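Local structure of thioredoxin-like protein (Bacteroides caccae ATCC 43185, 4YOD) at residues T74-I79 / N113-I118; K81-T86 / I118-A123. The protein is of unknown function but, having a thioredoxin fold joined to a helical N-terminal region, probably takes part in thiol-disulfide redox chemistry. All blocks are in the same frame, centred on the assembly; numbering follows the deposited sequence. Where two conformers were deposited one is given.

Contact 1 of 2, residues T74-I79 / N113-I118; sequences TAQEAI and NEEFYI
The carboxamide of Gln76 reaches across to Glu115 and supplies the polar part of this contact. Its NE2 donates to the backbone O of Glu115 over 3.0 Å in a nearly straight bond (167° at the hydrogen), with the acceptor almost in the amide plane. A second, weak bond runs from the same NE2 to Glu115 OE1, also 3.0 Å but clearly bent; amide and carboxylate planes are turned 53° from each other. Gln76 gets there by staying extended beyond CG, whereas the Glu115 chain folds back at its second torsion (chi2 -55°), which brings OE1 toward the amide. That carboxylate oxygen also makes a salt bridge with Arg149, its stronger partner. Shortening Gln76 to an alanine is likely to deprive Glu115 O of this side-chain donor and to take from the carboxylate its weak bond to the amide, leaving OE1 to rely more on Arg149.

Segments 74-79 and 113-118 belong to helices 72-85 and 114-125, which run in roughly the same direction with helix 90-105 between them in sequence. Two like-directed helices with a third between them in sequence are consistent with a helical-repeat (alpha-alpha) arrangement and with the TPR clan to which this family is assigned.

The apolar part centres on Phe116. Ile79 CD1 meets its CB at 3.7 Å and comes obliquely to the ring, the two side chains crossing at about a right angle; Ala75 CB lies 4.0 Å from Phe116 CE1. Leu104 of helix 90-105 also packs against Phe116.

Asn113, the N-cap of helix 114-125, touches the same ring: its ND2 stands 3.4 Å above the Phe116 plane, over the centre. Its OD1 meanwhile takes weak capping bonds from Glu115 N and Phe116 N.

Contact 2 of 2, residues K81-T86 / I118-A123; sequences KTIDRT and IPVLEA
Ile83 faces Ala123 and Val120 with different branches. Its CG2 meets Ala123 CB at 3.5 Å, and its own CB is nearly as near, 3.7 Å from the same methyl. The longer branch turns to the earlier helical turn: CG1 and CD1 of Ile83 both lie 4.1 Å from Val120 CG1, and the two side chains cross at about a right angle. The first torsion of Ile83 (chi1 -52°) leaves CG2 anti to the backbone N, where it meets the Ala123 methyl, while the bend at the next (chi2 -55°) brings CD1 to Val120 CG1.

At the margin the packing turns polar. Asp84 OD1 lies 3.9 Å from Ala123 CB, and a water donates to both Asp84 OD1 (3.0 Å) and Ala123 O (2.7 Å), bridging the two helices. A salt bridge from Arg80, one turn earlier on the same helix, helps position the Asp84 carboxylate.

Behind this first shell, Ile83 O is gripped twice by Thr86, through its backbone N and through OG1, which donates at 2.7 Å onto a carbonyl lone pair. On the other helix Pro119 has no N-H to give to the turn before, and helix 114-125 is kinked there, just ahead of Val120. Phe93 and Thr97 of helix 90-105 also pack on Ile83, while Ala100 of that helix touches Val120. Helix 90-105 thus joins two neighbours whose segments run 34° apart in much the same direction, packing consistent with the helical-repeat (TPR-clan) assignment of this region.

In the fold
Contacts 1 and 2 are successive parts of one interface, between helix 72-85 and helix 114-125, and their centres lie about 9 Å apart. Ile79 joins them: its CG2 is 3.5 Å from Val120 CG2 and also packs on Pro119. Both are largely buried, but the centre of contact 1 lies about 12 Å from the centre of the chain, against about 18 Å for that of contact 2. Both polar parts lie on partly exposed residues, yet a side-chain amide binds the other helix directly in contact 1, where a water makes the link in contact 2. An aromatic ring, Phe116, is packed by Ile79 and Ala75 in the first; aliphatic side chains (Ile83, Val120, Ala123) make up the apolar part of the second.

Contact 1 of 2, residues T74-I79 / N113-I118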
# COMPACT_ATOMS: atom_id res chain seq x y z
N THR A 74 12.46 10.79 -6.42
CA THR A 74 12.08 12.12 -6.90
C THR A 74 10.65 12.43 -6.44
O THR A 74 10.38 13.53 -5.95
CB THR A 74 12.22 12.18 -8.42
OG1 THR A 74 13.57 11.86 -8.75
CG2 THR A 74 11.86 13.55 -9.01
N ALA A 75 9.74 11.46 -6.58
CA ALA A 75 8.36 11.59 -6.13
C ALA A 75 8.32 11.80 -4.60
O ALA A 75 7.68 12.75 -4.14
CB ALA A 75 7.56 10.36 -6.54
N GLN A 76 9.06 10.98 -3.83
CA GLN A 76 9.07 11.08 -2.36
C GLN A 76 9.61 12.44 -1.89
O GLN A 76 9.03 13.02 -0.96
CB GLN A 76 9.86 9.92 -1.74
CG GLN A 76 9.08 8.60 -1.86
CD GLN A 76 9.86 7.39 -1.39
OE1 GLN A 76 11.08 7.31 -1.59
NE2 GLN A 76 9.17 6.41 -0.80
N GLU A 77 10.68 12.96 -2.53
CA GLU A 77 11.25 14.28 -2.22
C GLU A 77 10.23 15.40 -2.51
O GLU A 77 10.08 16.32 -1.70
CB GLU A 77 12.55 14.51 -3.03
CG GLU A 77 13.23 15.84 -2.76
CD GLU A 77 14.54 16.04 -3.50
OE1 GLU A 77 15.58 15.56 -3.00
OE2 GLU A 77 14.52 16.69 -4.57
N ALA A 78 9.53 15.32 -3.66
CA ALA A 78 8.54 16.32 -4.05
C ALA A 78 7.33 16.32 -3.10
O ALA A 78 6.89 17.40 -2.70
CB ALA A 78 8.08 16.09 -5.47
N ILE A 79 6.80 15.12 -2.75
CA ILE A 79 5.67 14.97 -1.82
C ILE A 79 6.03 15.63 -0.47
O ILE A 79 5.25 16.43 0.05
CB ILE A 79 5.30 13.47 -1.62
CG1 ILE A 79 4.72 12.86 -2.89
CG2 ILE A 79 4.29 13.33 -0.46
CD1 ILE A 79 4.93 11.32 -2.92
N ASN A 113 -1.01 4.04 -2.38
CA ASN A 113 0.42 3.79 -2.56
C ASN A 113 1.13 4.18 -1.30
O ASN A 113 1.31 5.37 -1.00
CB ASN A 113 0.98 4.54 -3.79
CG ASN A 113 2.40 4.19 -4.15
OD1 ASN A 113 3.21 3.75 -3.33
ND2 ASN A 113 2.74 4.38 -5.40
N GLU A 114 1.57 3.19 -0.56
CA GLU A 114 2.23 3.39 0.72
C GLU A 114 3.57 4.08 0.57
O GLU A 114 3.95 4.85 1.45
CB GLU A 114 2.38 2.07 1.43
CG GLU A 114 2.91 2.19 2.83
CD GLU A 114 3.07 0.83 3.48
OE1 GLU A 114 2.04 0.30 3.95
OE2 GLU A 114 4.21 0.30 3.50
N GLU A 115 4.28 3.86 -0.55
CA GLU A 115 5.55 4.54 -0.78
C GLU A 115 5.33 6.06 -1.03
O GLU A 115 6.24 6.85 -0.80
CB GLU A 115 6.34 3.90 -1.93
CG GLU A 115 7.02 2.58 -1.54
CD GLU A 115 7.95 2.59 -0.34
OE1 GLU A 115 8.84 3.48 -0.27
OE2 GLU A 115 7.82 1.69 0.52
N PHE A 116 4.12 6.49 -1.45
CA PHE A 116 3.87 7.92 -1.58
C PHE A 116 3.33 8.48 -0.26
O PHE A 116 3.52 9.65 0.04
CB PHE A 116 2.88 8.21 -2.73
CG PHE A 116 3.29 7.92 -4.17
CD1 PHE A 116 4.61 7.66 -4.50
CD2 PHE A 116 2.35 7.98 -5.19
CE1 PHE A 116 4.98 7.41 -5.83
CE2 PHE A 116 2.72 7.73 -6.52
CZ PHE A 116 4.03 7.44 -6.82
N TYR A 117 2.63 7.65 0.54
CA TYR A 117 2.08 8.10 1.80
C TYR A 117 3.15 8.23 2.91
O TYR A 117 3.03 9.14 3.75
CB TYR A 117 0.93 7.18 2.25
CG TYR A 117 0.12 7.76 3.38
CD1 TYR A 117 -0.49 9.01 3.27
CD2 TYR A 117 -0.04 7.06 4.57
CE1 TYR A 117 -1.21 9.56 4.32
CE2 TYR A 117 -0.83 7.57 5.60
CZ TYR A 117 -1.41 8.82 5.47
OH TYR A 117 -2.10 9.32 6.55
N ILE A 118 4.18 7.36 2.94
CA ILE A 118 5.27 7.41 3.94
C ILE A 118 5.92 8.84 4.02
O ILE A 118 5.92 9.36 5.14
CB ILE A 118 6.29 6.28 3.73
CG1 ILE A 118 5.69 4.93 4.25
CG2 ILE A 118 7.65 6.57 4.41
CD1 ILE A 118 6.37 3.65 3.69

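Contact 2 of 2, residues K81-T86 / I118-A123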
# COMPACT_ATOMS: atom_id res chain seq x y z
N LYS A 81 8.36 18.01 0.20
CA LYS A 81 8.42 19.47 0.02
C LYS A 81 7.03 20.11 -0.04
O LYS A 81 6.84 21.17 0.55
CB LYS A 81 9.20 19.86 -1.24
CG LYS A 81 10.70 19.77 -1.11
CD LYS A 81 11.38 20.15 -2.42
CE LYS A 81 12.82 19.70 -2.47
NZ LYS A 81 13.68 20.47 -1.53
N THR A 82 6.06 19.46 -0.71
CA THR A 82 4.68 19.97 -0.86
C THR A 82 4.01 20.04 0.52
O THR A 82 3.48 21.09 0.86
CB THR A 82 3.90 19.13 -1.87
OG1 THR A 82 4.55 19.27 -3.13
CG2 THR A 82 2.44 19.54 -1.99
N ILE A 83 4.06 18.95 1.32
CA ILE A 83 3.48 18.93 2.67
C ILE A 83 4.15 20.01 3.55
O ILE A 83 3.44 20.74 4.24
CB ILE A 83 3.51 17.52 3.36
CG1 ILE A 83 2.89 16.41 2.46
CG2 ILE A 83 2.83 17.57 4.74
CD1 ILE A 83 1.41 16.61 1.92
N ASP A 84 5.50 20.14 3.49
CA ASP A 84 6.25 21.13 4.28
C ASP A 84 5.75 22.54 4.01
O ASP A 84 5.61 23.34 4.94
CB ASP A 84 7.76 21.06 3.99
CG ASP A 84 8.48 19.86 4.58
OD1 ASP A 84 7.86 19.12 5.37
OD2 ASP A 84 9.67 19.66 4.24
N ARG A 85 5.44 22.84 2.75
CA ARG A 85 4.90 24.14 2.33
C ARG A 85 3.56 24.45 2.99
O ARG A 85 3.26 25.61 3.20
CB ARG A 85 4.72 24.19 0.81
CG ARG A 85 6.00 24.52 0.03
CD ARG A 85 5.68 24.88 -1.42
NE ARG A 85 4.97 26.16 -1.51
CZ ARG A 85 4.26 26.58 -2.55
NH1 ARG A 85 4.17 25.83 -3.65
NH2 ARG A 85 3.64 27.75 -2.52
N THR A 86 2.74 23.42 3.30
CA THR A 86 1.40 23.64 3.86
C THR A 86 1.44 24.03 5.35
O THR A 86 0.41 24.45 5.88
CB THR A 86 0.47 22.45 3.60
OG1 THR A 86 0.81 21.39 4.47
CG2 THR A 86 0.47 22.00 2.15
N ILE A 118 4.18 7.36 2.94
CA ILE A 118 5.27 7.41 3.94
C ILE A 118 5.92 8.84 4.02
O ILE A 118 5.92 9.36 5.14
CB ILE A 118 6.29 6.28 3.73
CG1 ILE A 118 5.69 4.93 4.25
CG2 ILE A 118 7.65 6.57 4.41
CD1 ILE A 118 6.37 3.65 3.69
N PRO A 119 6.36 9.53 2.91
CA PRO A 119 6.87 10.92 3.08
C PRO A 119 5.82 11.90 3.66
O PRO A 119 6.21 12.82 4.37
CB PRO A 119 7.31 11.34 1.67
CG PRO A 119 6.67 10.38 0.74
CD PRO A 119 6.49 9.09 1.51
N VAL A 120 4.50 11.69 3.40
CA VAL A 120 3.45 12.53 4.03
C VAL A 120 3.50 12.33 5.57
O VAL A 120 3.48 13.31 6.30
CB VAL A 120 2.01 12.26 3.50
CG1 VAL A 120 1.01 13.21 4.15
CG2 VAL A 120 1.94 12.37 1.97
N LEU A 121 3.57 11.06 6.04
CA LEU A 121 3.62 10.71 7.47
C LEU A 121 4.85 11.26 8.12
O LEU A 121 4.76 11.72 9.26
CB LEU A 121 3.58 9.18 7.64
CG LEU A 121 2.26 8.50 7.29
CD1 LEU A 121 2.41 6.99 7.33
CD2 LEU A 121 1.11 8.98 8.20
N GLU A 122 6.00 11.24 7.40
CA GLU A 122 7.29 11.77 7.88
C GLU A 122 7.18 13.29 8.06
O GLU A 122 7.66 13.84 9.06
CB GLU A 122 8.43 11.40 6.91
CG GLU A 122 8.80 9.90 6.94
CD GLU A 122 9.84 9.42 5.94
OE1 GLU A 122 9.98 10.04 4.86
OE2 GLU A 122 10.50 8.40 6.22
N ALA A 123 6.53 13.97 7.11
CA ALA A 123 6.33 15.42 7.20
C ALA A 123 5.41 15.76 8.37
O ALA A 123 5.64 16.76 9.03
CB ALA A 123 5.74 15.95 5.90
O HOH W 1 6.23 19.16 7.90